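Local coordinates for protein putative neuraminyllactose-binding hemagglutinin homolog (Helicobacter pylori, PDB 3BGH) that is a putative outer-membrane lipoprotein and flagellar sheath adhesin that may bind neuraminyllactose-type sialylated sugars, at residues A[52-55]-A[56-59]; A[188-191]-A[192-196]; A[60-63]-A[64-68]; A[197-200]-A[201-205]; A[80-84]-A[85-89]. All coordinates share one frame; numbering follows the deposited sequence.

Interaction 1: A[52-55]-A[56-59]; sequences IPES and YQKE
CG and CD of Pro-53 lean over one face of the Tyr-56 ring, and this pair makes the tight half of the contact. CG stands over the middle of the ring, 3.9 Å from the centroid of Tyr-56 and only 9° off the normal, a CH-pi contact; CD of Pro-53 comes 3.6 Å from CD2 of Tyr-56. The tyrosine takes up this position because its CG is anti to the carbonyl carbon (chi1 -71°), which swings the ring back along the chain toward the proline. One residue earlier, the branch methyl CG2 of Ile-52 touches CB of Tyr-56 at 3.9 Å. Ile-52 is buried, and its aliphatic side chain also packs on Met-194 of helix 186-208.

This is the N-terminal end of helix 54-73, the crossover helix of a beta-alpha-beta unit between strands 38-48 and 78-82. Pro-53 occupies the N-cap position, where proline is well tolerated, since no earlier helical carbonyl awaits its missing N-H. Its own O accepts the N of Tyr-56 at 2.9 Å, and a weaker bond from the N of Gln-57. The first strong i to i+4 bond runs from the N of Lys-58 to the O of Glu-54, at 3.1 Å.

The solvent side is looser. Glu-54 and Lys-58 run side by side in the same direction, yet Glu-54 OE2 stops 4.2 Å from Lys-58 NZ, too far for a salt bridge, though a weak attraction is likely. Unlike these two, Gln-57 turns its amide back to the sheet, giving NE2 to the O of Ile-46 in strand 38-48.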
# COMPACT_ATOMS: atom_id res chain seq x y z
N ILE A 52 8.72 9.30 -4.08
CA ILE A 52 8.53 9.21 -5.55
C ILE A 52 8.24 10.60 -6.22
O ILE A 52 7.30 11.27 -5.84
CB ILE A 52 7.37 8.21 -5.91
CG1 ILE A 52 7.69 6.81 -5.39
CG2 ILE A 52 7.11 8.17 -7.41
CD1 ILE A 52 6.51 5.79 -5.44
N PRO A 53 9.05 11.02 -7.19
CA PRO A 53 8.78 12.30 -7.88
C PRO A 53 7.41 12.33 -8.56
O PRO A 53 7.01 11.35 -9.18
CB PRO A 53 9.89 12.38 -8.94
CG PRO A 53 11.02 11.43 -8.38
CD PRO A 53 10.27 10.35 -7.67
N GLU A 54 6.71 13.44 -8.42
CA GLU A 54 5.42 13.66 -9.09
C GLU A 54 5.43 13.36 -10.57
O GLU A 54 4.42 12.90 -11.13
CB GLU A 54 4.95 15.10 -8.89
CG GLU A 54 4.36 15.42 -7.51
CD GLU A 54 3.81 16.83 -7.44
OE1 GLU A 54 2.71 17.02 -6.86
OE2 GLU A 54 4.47 17.76 -8.01
N SER A 55 6.55 13.61 -11.24
CA SER A 55 6.60 13.33 -12.66
C SER A 55 6.50 11.83 -12.97
O SER A 55 5.98 11.47 -14.04
CB SER A 55 7.86 13.89 -13.25
OG SER A 55 8.99 13.27 -12.66
N TYR A 56 7.00 10.99 -12.06
CA TYR A 56 6.94 9.52 -12.24
C TYR A 56 5.50 9.07 -12.17
O TYR A 56 5.06 8.29 -13.00
CB TYR A 56 7.73 8.75 -11.19
CG TYR A 56 9.23 8.86 -11.31
CD1 TYR A 56 9.83 9.79 -12.16
CD2 TYR A 56 10.06 8.09 -10.51
CE1 TYR A 56 11.22 9.92 -12.20
CE2 TYR A 56 11.41 8.20 -10.57
CZ TYR A 56 11.99 9.12 -11.41
OH TYR A 56 13.38 9.19 -11.44
N GLN A 57 4.77 9.63 -11.21
CA GLN A 57 3.36 9.35 -11.06
C GLN A 57 2.65 9.70 -12.38
O GLN A 57 2.00 8.82 -12.96
CB GLN A 57 2.81 10.16 -9.91
CG GLN A 57 1.34 10.17 -9.81
CD GLN A 57 0.84 11.22 -8.86
OE1 GLN A 57 1.49 12.24 -8.67
NE2 GLN A 57 -0.34 11.02 -8.28
N LYS A 58 2.80 10.95 -12.84
CA LYS A 58 2.19 11.43 -14.08
C LYS A 58 2.50 10.53 -15.28
O LYS A 58 1.62 10.15 -16.04
CB LYS A 58 2.60 12.88 -14.37
CG LYS A 58 1.76 13.91 -13.64
CD LYS A 58 2.60 15.13 -13.13
CE LYS A 58 1.71 16.17 -12.41
NZ LYS A 58 2.48 17.24 -11.63
N GLU A 59 3.76 10.16 -15.43
CA GLU A 59 4.20 9.39 -16.56
C GLU A 59 3.73 7.92 -16.46
O GLU A 59 3.38 7.29 -17.46
CB GLU A 59 5.71 9.58 -16.68
CG GLU A 59 6.51 8.39 -17.07
CD GLU A 59 7.00 8.46 -18.47
OE1 GLU A 59 6.21 8.89 -19.36
OE2 GLU A 59 8.18 8.07 -18.69

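Interaction 2: A[188-191]-A[192-196]; sequences QAIR and KIMNQ
Ile-190 and Met-194, one helical turn apart, are the apolar pair of this stretch of helix 186-208. They lie side by side and point the same way, the branch methyl CG2 of Ile-190 facing CG of Met-194, although the exact place of that CG is uncertain. Both are buried; a stiff branched chain beside a flexible thioether suits a surface that must fit Tyr-56 of helix 54-73 and Ile-108 and Val-106 of strand 98-114.

The backbone supplies the hydrogen bonds, and three well-placed ones are of the i to i+4 kind. The N of Ile-193 meets the O of Ala-189 at 2.9 Å, and the N of Asn-195 meets the O of Arg-191 at 3.0 Å. The N of Lys-192 binds the O of Gln-188 at 3.2 Å, while the lysine's aliphatic CG rests 3.6 Å from that same Gln-188 O.

Polar side chains face another way. Gln-188 OE1 accepts the N of Val-19, Arg-191 NH2 reaches the O of Val-19, and the amide of Asn-195 uses both its ends, OD1 on the N of His-22 and ND2 on the O of Glu-20. The helix is thus amphipathic: one flank holds by shape, whereas the other is hydrogen-bonded to residues 19-22 near the start of the modelled chain.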
# COMPACT_ATOMS: atom_id res chain seq x y z
N GLN A 188 17.63 5.56 -8.31
CA GLN A 188 17.81 4.41 -9.19
C GLN A 188 16.94 3.17 -8.79
O GLN A 188 16.40 2.46 -9.63
CB GLN A 188 19.32 4.12 -9.31
CG GLN A 188 19.75 3.15 -10.40
CD GLN A 188 19.82 3.74 -11.82
OE1 GLN A 188 20.24 3.06 -12.76
NE2 GLN A 188 19.37 4.98 -11.99
N ALA A 189 16.76 2.96 -7.49
CA ALA A 189 15.99 1.84 -6.99
C ALA A 189 14.48 2.05 -7.24
O ALA A 189 13.77 1.12 -7.63
CB ALA A 189 16.29 1.62 -5.52
N ILE A 190 14.05 3.29 -7.03
CA ILE A 190 12.69 3.76 -7.33
C ILE A 190 12.32 3.51 -8.80
O ILE A 190 11.26 2.95 -9.12
CB ILE A 190 12.57 5.27 -6.99
CG1 ILE A 190 12.68 5.45 -5.47
CG2 ILE A 190 11.30 5.85 -7.53
CD1 ILE A 190 12.71 6.87 -5.00
N ARG A 191 13.22 3.91 -9.68
CA ARG A 191 13.08 3.66 -11.09
C ARG A 191 12.86 2.18 -11.44
O ARG A 191 11.97 1.86 -12.24
CB ARG A 191 14.27 4.30 -11.82
CG ARG A 191 13.84 5.47 -12.66
CD ARG A 191 14.75 6.67 -12.63
NE ARG A 191 15.95 6.50 -13.44
CZ ARG A 191 16.77 7.49 -13.80
NH1 ARG A 191 16.52 8.75 -13.46
NH2 ARG A 191 17.84 7.20 -14.53
N LYS A 192 13.64 1.29 -10.82
CA LYS A 192 13.55 -0.18 -11.01
C LYS A 192 12.27 -0.76 -10.47
O LYS A 192 11.62 -1.56 -11.14
CB LYS A 192 14.73 -0.89 -10.34
CG LYS A 192 16.07 -0.78 -11.09
CD LYS A 192 17.07 -1.78 -10.59
CE LYS A 192 18.00 -1.17 -9.55
NZ LYS A 192 18.76 -2.24 -8.81
N ILE A 193 11.90 -0.35 -9.26
CA ILE A 193 10.70 -0.83 -8.62
C ILE A 193 9.46 -0.44 -9.41
O ILE A 193 8.59 -1.29 -9.65
CB ILE A 193 10.64 -0.35 -7.14
CG1 ILE A 193 11.64 -1.18 -6.31
CG2 ILE A 193 9.21 -0.42 -6.59
CD1 ILE A 193 11.98 -0.62 -4.93
N MET A 194 9.41 0.84 -9.81
CA MET A 194 8.31 1.37 -10.61
C MET A 194 8.20 0.68 -11.98
O MET A 194 7.09 0.40 -12.42
CB MET A 194 8.40 2.90 -10.82
CG MET A 194 8.66 3.76 -9.60
SD MET A 194 7.46 5.06 -9.48
CE MET A 194 6.16 4.01 -8.87
N ASN A 195 9.32 0.45 -12.66
CA ASN A 195 9.28 -0.30 -13.92
C ASN A 195 8.69 -1.67 -13.71
O ASN A 195 7.91 -2.11 -14.54
CB ASN A 195 10.66 -0.46 -14.58
CG ASN A 195 11.17 0.85 -15.16
OD1 ASN A 195 10.41 1.79 -15.37
ND2 ASN A 195 12.47 0.94 -15.37
N GLN A 196 9.08 -2.36 -12.64
CA GLN A 196 8.56 -3.69 -12.36
C GLN A 196 7.10 -3.59 -12.02
O GLN A 196 6.34 -4.45 -12.39
CB GLN A 196 9.28 -4.36 -11.20
CG GLN A 196 10.61 -4.99 -11.48
CD GLN A 196 11.17 -5.69 -10.22
OE1 GLN A 196 12.20 -5.28 -9.66
NE2 GLN A 196 10.47 -6.74 -9.77

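Interaction 3: A[60-63]-A[64-68]; sequences FEKS and LFLQL
Gln-67, which packs its CB and CG against the backbone O of Ser-63 one turn earlier, has its OE1 gripped by two groups, the OH of Tyr-198 and the N of Tyr-25. A glutamine suits this buried place because its amide oxygen can serve both. Its own backbone N bonds the O of Ser-63 at 3.0 Å. One residue back, the N of Leu-66 bonds the O of Lys-62 at 3.1 Å. The two preceding bonds, from the N of Leu-64 to the O of Phe-60 and from the N of Phe-65 to the O of Glu-61, are weak, each 3.4 Å long.

Among side chains the main touch is between Phe-60 and Leu-64, which run alongside each other in one direction. CD1 of Leu-64 comes 3.8 Å from CE2 of Phe-60. With CG of Phe-60 opposite the backbone N (chi1 -165°), the ring leans forward along the helix. On the exposed flank, CG of Lys-62 lies 4.1 Å from CD1 of Leu-66, while its NZ forms a salt bridge with Glu-59. Small Ser-63 suits its buried place because its OG is satisfied at once by the O of Glu-59.

Helix 54-73 packs on the sheet alongside helix 186-208: Phe-60 meets Phe-23 and Tyr-198 edge-to-face, Leu-64 reaches Met-202 and also Met-102 of strand 98-114, and Phe-65 rests on Leu-41 and Pro-44 of strand 38-48.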
# COMPACT_ATOMS: atom_id res chain seq x y z
N PHE A 60 3.72 7.39 -15.24
CA PHE A 60 3.07 6.12 -14.91
C PHE A 60 1.55 6.16 -15.22
O PHE A 60 1.03 5.22 -15.82
CB PHE A 60 3.33 5.78 -13.43
CG PHE A 60 3.02 4.36 -13.05
CD1 PHE A 60 4.05 3.45 -12.80
CD2 PHE A 60 1.72 3.95 -12.86
CE1 PHE A 60 3.77 2.13 -12.41
CE2 PHE A 60 1.44 2.63 -12.48
CZ PHE A 60 2.46 1.73 -12.24
N GLU A 61 0.84 7.20 -14.82
CA GLU A 61 -0.59 7.32 -15.17
C GLU A 61 -0.85 7.55 -16.66
O GLU A 61 -1.86 7.07 -17.18
CB GLU A 61 -1.27 8.47 -14.43
CG GLU A 61 -1.55 8.21 -12.99
CD GLU A 61 -1.87 9.49 -12.21
OE1 GLU A 61 -1.71 10.61 -12.75
OE2 GLU A 61 -2.28 9.38 -11.05
N LYS A 62 0.03 8.29 -17.33
CA LYS A 62 -0.14 8.62 -18.75
C LYS A 62 0.13 7.39 -19.59
O LYS A 62 -0.62 7.10 -20.51
CB LYS A 62 0.75 9.81 -19.19
CG LYS A 62 1.28 9.77 -20.69
CD LYS A 62 2.01 11.07 -21.16
CE LYS A 62 3.12 10.81 -22.22
NZ LYS A 62 4.36 10.15 -21.61
N SER A 63 1.19 6.66 -19.28
CA SER A 63 1.50 5.48 -20.06
C SER A 63 0.41 4.40 -20.03
O SER A 63 0.13 3.79 -21.06
CB SER A 63 2.84 4.92 -19.67
OG SER A 63 3.80 5.94 -19.81
N LEU A 64 -0.20 4.18 -18.87
CA LEU A 64 -1.21 3.12 -18.68
C LEU A 64 -2.43 3.46 -19.51
O LEU A 64 -3.07 2.61 -20.11
CB LEU A 64 -1.62 2.99 -17.19
CG LEU A 64 -0.77 2.23 -16.16
CD1 LEU A 64 -1.51 2.17 -14.82
CD2 LEU A 64 -0.46 0.79 -16.61
N PHE A 65 -2.72 4.75 -19.52
CA PHE A 65 -3.88 5.30 -20.18
C PHE A 65 -3.76 5.10 -21.70
O PHE A 65 -4.69 4.63 -22.36
CB PHE A 65 -3.94 6.76 -19.78
CG PHE A 65 -5.22 7.43 -20.13
CD1 PHE A 65 -6.43 6.78 -19.98
CD2 PHE A 65 -5.20 8.75 -20.57
CE1 PHE A 65 -7.63 7.42 -20.29
CE2 PHE A 65 -6.38 9.40 -20.89
CZ PHE A 65 -7.61 8.75 -20.76
N LEU A 66 -2.60 5.41 -22.27
CA LEU A 66 -2.46 5.39 -23.72
C LEU A 66 -2.36 3.95 -24.16
O LEU A 66 -3.05 3.53 -25.09
CB LEU A 66 -1.26 6.20 -24.20
CG LEU A 66 -1.19 7.70 -23.88
CD1 LEU A 66 0.17 8.23 -24.29
CD2 LEU A 66 -2.30 8.52 -24.54
N GLN A 67 -1.53 3.19 -23.46
CA GLN A 67 -1.37 1.79 -23.72
C GLN A 67 -2.65 0.97 -23.62
O GLN A 67 -2.87 0.06 -24.40
CB GLN A 67 -0.32 1.23 -22.82
CG GLN A 67 1.06 1.77 -23.12
CD GLN A 67 2.05 0.65 -23.16
OE1 GLN A 67 2.67 0.31 -22.15
NE2 GLN A 67 2.16 0.00 -24.33
N LEU A 68 -3.48 1.26 -22.63
CA LEU A 68 -4.74 0.56 -22.52
C LEU A 68 -5.67 0.93 -23.66
O LEU A 68 -6.47 0.11 -24.09
CB LEU A 68 -5.40 0.80 -21.17
CG LEU A 68 -4.90 -0.27 -20.23
CD1 LEU A 68 -5.17 0.17 -18.80
CD2 LEU A 68 -5.54 -1.67 -20.58

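Interaction 4: A[197-200]-A[201-205]; sequences AYHK and VMVHI
Tyr-198 with Met-202, His-199 with Val-203 and Lys-200 with His-204 are three successive pairs one turn apart, and, unusually, each sets an aromatic ring against an aliphatic or thioether chain. All belong to helix 186-208, which packs against the mixed sheet and helix 54-73. Tyr-198 and Met-202 form a Met-aromatic contact: SD of Met-202 lies 5.1 Å from the centroid of the Tyr-198 ring and oblique to it, while CG of Met-202 presses closer, 3.4 Å from CE2 of Tyr-198. Flexible methionine can bend at both inner torsions to follow the ring.

CG2 of Val-203 sits over one face of the His-199 imidazole, offset toward the rim, 4.1 Å from its centroid. Val-203 can do so because CG2 is the branch lying beside its backbone N, facing the preceding turn. The third pair reverses the order, for CG of Lys-200 lies over a face of His-204, 4.1 Å from the ring centroid.

Regular i to i+4 backbone bonds run beneath, such as that from the N of Met-202 to the O of Tyr-198 at 3.1 Å. The extended lysine chain continues past the imidazole, its NZ going on to the O of Asp-151 and its CE lying 3.7 Å from CE1 of His-204.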
# COMPACT_ATOMS: atom_id res chain seq x y z
N ALA A 197 6.68 -2.52 -11.34
CA ALA A 197 5.26 -2.38 -11.05
C ALA A 197 4.45 -2.07 -12.32
O ALA A 197 3.31 -2.54 -12.47
CB ALA A 197 5.00 -1.31 -9.97
N TYR A 198 5.03 -1.27 -13.21
CA TYR A 198 4.32 -0.92 -14.43
C TYR A 198 4.12 -2.18 -15.28
O TYR A 198 3.02 -2.43 -15.73
CB TYR A 198 5.06 0.15 -15.25
CG TYR A 198 4.23 0.56 -16.46
CD1 TYR A 198 3.35 1.62 -16.39
CD2 TYR A 198 4.31 -0.16 -17.65
CE1 TYR A 198 2.59 1.98 -17.50
CE2 TYR A 198 3.56 0.19 -18.75
CZ TYR A 198 2.70 1.24 -18.67
OH TYR A 198 1.94 1.56 -19.79
N HIS A 199 5.19 -2.96 -15.47
CA HIS A 199 5.15 -4.22 -16.20
C HIS A 199 4.05 -5.14 -15.60
O HIS A 199 3.15 -5.53 -16.33
CB HIS A 199 6.55 -4.89 -16.21
CG HIS A 199 6.60 -6.22 -16.90
ND1 HIS A 199 6.73 -6.36 -18.27
CD2 HIS A 199 6.59 -7.49 -16.40
CE1 HIS A 199 6.78 -7.64 -18.58
NE2 HIS A 199 6.70 -8.35 -17.47
N LYS A 200 4.11 -5.44 -14.28
CA LYS A 200 3.08 -6.24 -13.63
C LYS A 200 1.64 -5.73 -13.83
O LYS A 200 0.74 -6.56 -14.05
CB LYS A 200 3.35 -6.43 -12.13
CG LYS A 200 2.38 -7.44 -11.47
CD LYS A 200 2.47 -7.51 -9.93
CE LYS A 200 1.67 -8.69 -9.35
NZ LYS A 200 1.86 -8.95 -7.89
N VAL A 201 1.40 -4.42 -13.74
CA VAL A 201 0.02 -3.91 -13.95
C VAL A 201 -0.48 -4.21 -15.39
O VAL A 201 -1.57 -4.75 -15.60
CB VAL A 201 -0.18 -2.36 -13.61
CG1 VAL A 201 -1.54 -1.91 -13.98
CG2 VAL A 201 0.02 -2.11 -12.13
N MET A 202 0.32 -3.85 -16.37
CA MET A 202 -0.08 -4.05 -17.76
C MET A 202 -0.33 -5.52 -18.08
O MET A 202 -1.29 -5.83 -18.77
CB MET A 202 0.95 -3.44 -18.70
CG MET A 202 0.84 -1.91 -18.87
SD MET A 202 -0.74 -1.37 -19.48
CE MET A 202 -0.82 -2.28 -21.02
N VAL A 203 0.52 -6.43 -17.59
CA VAL A 203 0.36 -7.86 -17.83
C VAL A 203 -0.92 -8.40 -17.20
O VAL A 203 -1.64 -9.20 -17.81
CB VAL A 203 1.52 -8.67 -17.21
CG1 VAL A 203 1.20 -10.16 -17.21
CG2 VAL A 203 2.83 -8.46 -17.98
N HIS A 204 -1.21 -8.00 -15.98
CA HIS A 204 -2.38 -8.53 -15.31
C HIS A 204 -3.64 -7.96 -15.93
O HIS A 204 -4.56 -8.69 -16.14
CB HIS A 204 -2.32 -8.27 -13.79
CG HIS A 204 -1.38 -9.19 -13.06
ND1 HIS A 204 -1.69 -9.76 -11.85
CD2 HIS A 204 -0.14 -9.62 -13.38
CE1 HIS A 204 -0.69 -10.52 -11.46
NE2 HIS A 204 0.28 -10.45 -12.36
N ILE A 205 -3.67 -6.67 -16.22
CA ILE A 205 -4.86 -6.10 -16.84
C ILE A 205 -5.07 -6.62 -18.26
O ILE A 205 -6.19 -6.90 -18.63
CB ILE A 205 -4.86 -4.58 -16.87
CG1 ILE A 205 -5.19 -4.00 -15.50
CG2 ILE A 205 -5.95 -4.08 -17.84
CD1 ILE A 205 -5.01 -2.49 -15.41

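Interaction 5: A[80-84]-A[85-89]; sequences SQFKD and ASEIP
Phe-82, the last residue of strand 78-82, sends its ring into the turn that follows, where Glu-87, Ile-88 and Pro-89 receive it. Its CB lies 4.1 Å from OE1 of Glu-87. At CG and CD2 the partner becomes Ile-88, whose CG1 approaches CD2 of Phe-82 to 3.7 Å, the two side chains crossing at about a right angle; CE2 is near the same CG1. CD1, on the other flank, stands 3.4 Å from the backbone O of Glu-87, and CE1 lies between that oxygen and CD of Pro-89. At the far end CZ of Phe-82 reaches CD of Pro-89 at 3.6 Å, the proline coming from the opposite direction. A large flat ring suits this place, since one face rests over CA of Ile-88 while the ring also touches both neighbours of that residue.

Two polar bonds close the turn. Glu-87, extended beyond CG (chi2 177°), returns OE1 to the N of Lys-83 at 3.2 Å; the N-H aims well, but it arrives from above the carboxylate plane. The N of Glu-87 also bonds the O of Asp-84 at 3.2 Å, marking the short 3-10 turn at 85-87. Asp-84 OD2 and Glu-87 OE2 are like charges 4.2 Å apart, probably eased by Lys-45, which forms a salt bridge with Asp-84 OD1.

The turn leads from 78-82, an edge strand of the sheet within this chain, bonded through Phe-82 to Leu-41 of strand 38-48, to helix 90-95, with Ile-88 packed on Val-40 and Pro-89 at the helix N-cap.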
# COMPACT_ATOMS: atom_id res chain seq x y z
N SER A 80 -13.10 5.80 -25.98
CA SER A 80 -13.27 7.20 -25.66
C SER A 80 -12.60 7.52 -24.31
O SER A 80 -12.82 6.82 -23.32
CB SER A 80 -14.75 7.57 -25.61
OG SER A 80 -15.40 7.18 -26.81
N GLN A 81 -11.80 8.57 -24.33
CA GLN A 81 -10.93 8.96 -23.24
C GLN A 81 -11.46 10.21 -22.55
O GLN A 81 -11.85 11.16 -23.22
CB GLN A 81 -9.53 9.27 -23.78
CG GLN A 81 -8.81 8.16 -24.48
CD GLN A 81 -7.43 8.61 -24.92
OE1 GLN A 81 -7.15 9.81 -25.02
NE2 GLN A 81 -6.54 7.66 -25.18
N PHE A 82 -11.46 10.22 -21.23
CA PHE A 82 -11.85 11.40 -20.46
C PHE A 82 -10.97 11.45 -19.23
O PHE A 82 -10.31 10.46 -18.91
CB PHE A 82 -13.34 11.33 -20.09
CG PHE A 82 -14.26 11.34 -21.28
CD1 PHE A 82 -14.58 12.54 -21.93
CD2 PHE A 82 -14.81 10.15 -21.77
CE1 PHE A 82 -15.43 12.56 -23.04
CE2 PHE A 82 -15.65 10.15 -22.88
CZ PHE A 82 -15.96 11.36 -23.51
N LYS A 83 -10.93 12.59 -18.54
CA LYS A 83 -10.11 12.68 -17.33
C LYS A 83 -10.88 12.45 -16.02
O LYS A 83 -10.27 12.14 -15.00
CB LYS A 83 -9.30 13.98 -17.28
CG LYS A 83 -7.95 13.84 -17.98
CD LYS A 83 -7.14 15.15 -18.03
CE LYS A 83 -5.94 14.99 -19.00
NZ LYS A 83 -5.03 16.19 -19.01
N ASP A 84 -12.20 12.62 -16.06
CA ASP A 84 -13.08 12.36 -14.91
C ASP A 84 -14.40 11.81 -15.46
O ASP A 84 -14.73 12.06 -16.63
CB ASP A 84 -13.31 13.63 -14.08
CG ASP A 84 -12.03 14.15 -13.39
OD1 ASP A 84 -11.36 13.40 -12.65
OD2 ASP A 84 -11.69 15.34 -13.58
N ALA A 85 -15.15 11.07 -14.65
CA ALA A 85 -16.41 10.47 -15.11
C ALA A 85 -17.49 11.51 -15.40
O ALA A 85 -18.40 11.29 -16.21
CB ALA A 85 -16.92 9.44 -14.12
N SER A 86 -17.37 12.65 -14.74
CA SER A 86 -18.30 13.76 -14.91
C SER A 86 -18.18 14.41 -16.30
O SER A 86 -19.11 15.07 -16.75
CB SER A 86 -18.07 14.81 -13.81
OG SER A 86 -16.69 15.14 -13.70
N GLU A 87 -17.04 14.23 -16.96
CA GLU A 87 -16.86 14.75 -18.33
C GLU A 87 -17.46 13.85 -19.40
O GLU A 87 -17.32 14.14 -20.60
CB GLU A 87 -15.38 14.96 -18.66
CG GLU A 87 -14.61 15.88 -17.73
CD GLU A 87 -13.12 15.99 -18.09
OE1 GLU A 87 -12.64 15.26 -19.00
OE2 GLU A 87 -12.43 16.82 -17.46
N ILE A 88 -18.12 12.76 -19.01
CA ILE A 88 -18.71 11.87 -20.00
C ILE A 88 -20.08 12.39 -20.42
O ILE A 88 -21.00 12.48 -19.59
CB ILE A 88 -18.80 10.40 -19.52
CG1 ILE A 88 -17.42 9.85 -19.17
CG2 ILE A 88 -19.43 9.53 -20.61
CD1 ILE A 88 -17.46 8.60 -18.28
N PRO A 89 -20.21 12.77 -21.71
CA PRO A 89 -21.49 13.20 -22.27
C PRO A 89 -22.51 12.05 -22.41
O PRO A 89 -22.13 10.89 -22.65
CB PRO A 89 -21.11 13.76 -23.64
CG PRO A 89 -19.83 13.09 -23.99
CD PRO A 89 -19.12 12.84 -22.70

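Interactions 1 and 3 are consecutive segments of helix 54-73, and interactions 2 and 4 are consecutive segments of helix 186-208. The centres of interactions 1 and 3 are 13 Å apart, those of interactions 2 and 4 are 14 Å apart. The two helices meet at both levels. Between interactions 1 and 2, Tyr-56 CE2 touches Ile-190 CG2 at 3.8 Å, and Ile-52 CG2 touches Met-194 SD at 3.7 Å. Between interactions 3 and 4, Gln-67 OE1 and Tyr-198 OH lie 2.8 Å apart, a probable hydrogen bond, and Leu-64 CD2 meets Met-202 SD at 3.6 Å. Interaction 5 touches interaction 3 alone, through Phe-65, whose CZ is 3.6 Å from Gln-81 CB. The centres of interactions 5 and 2 lie about 31 Å apart.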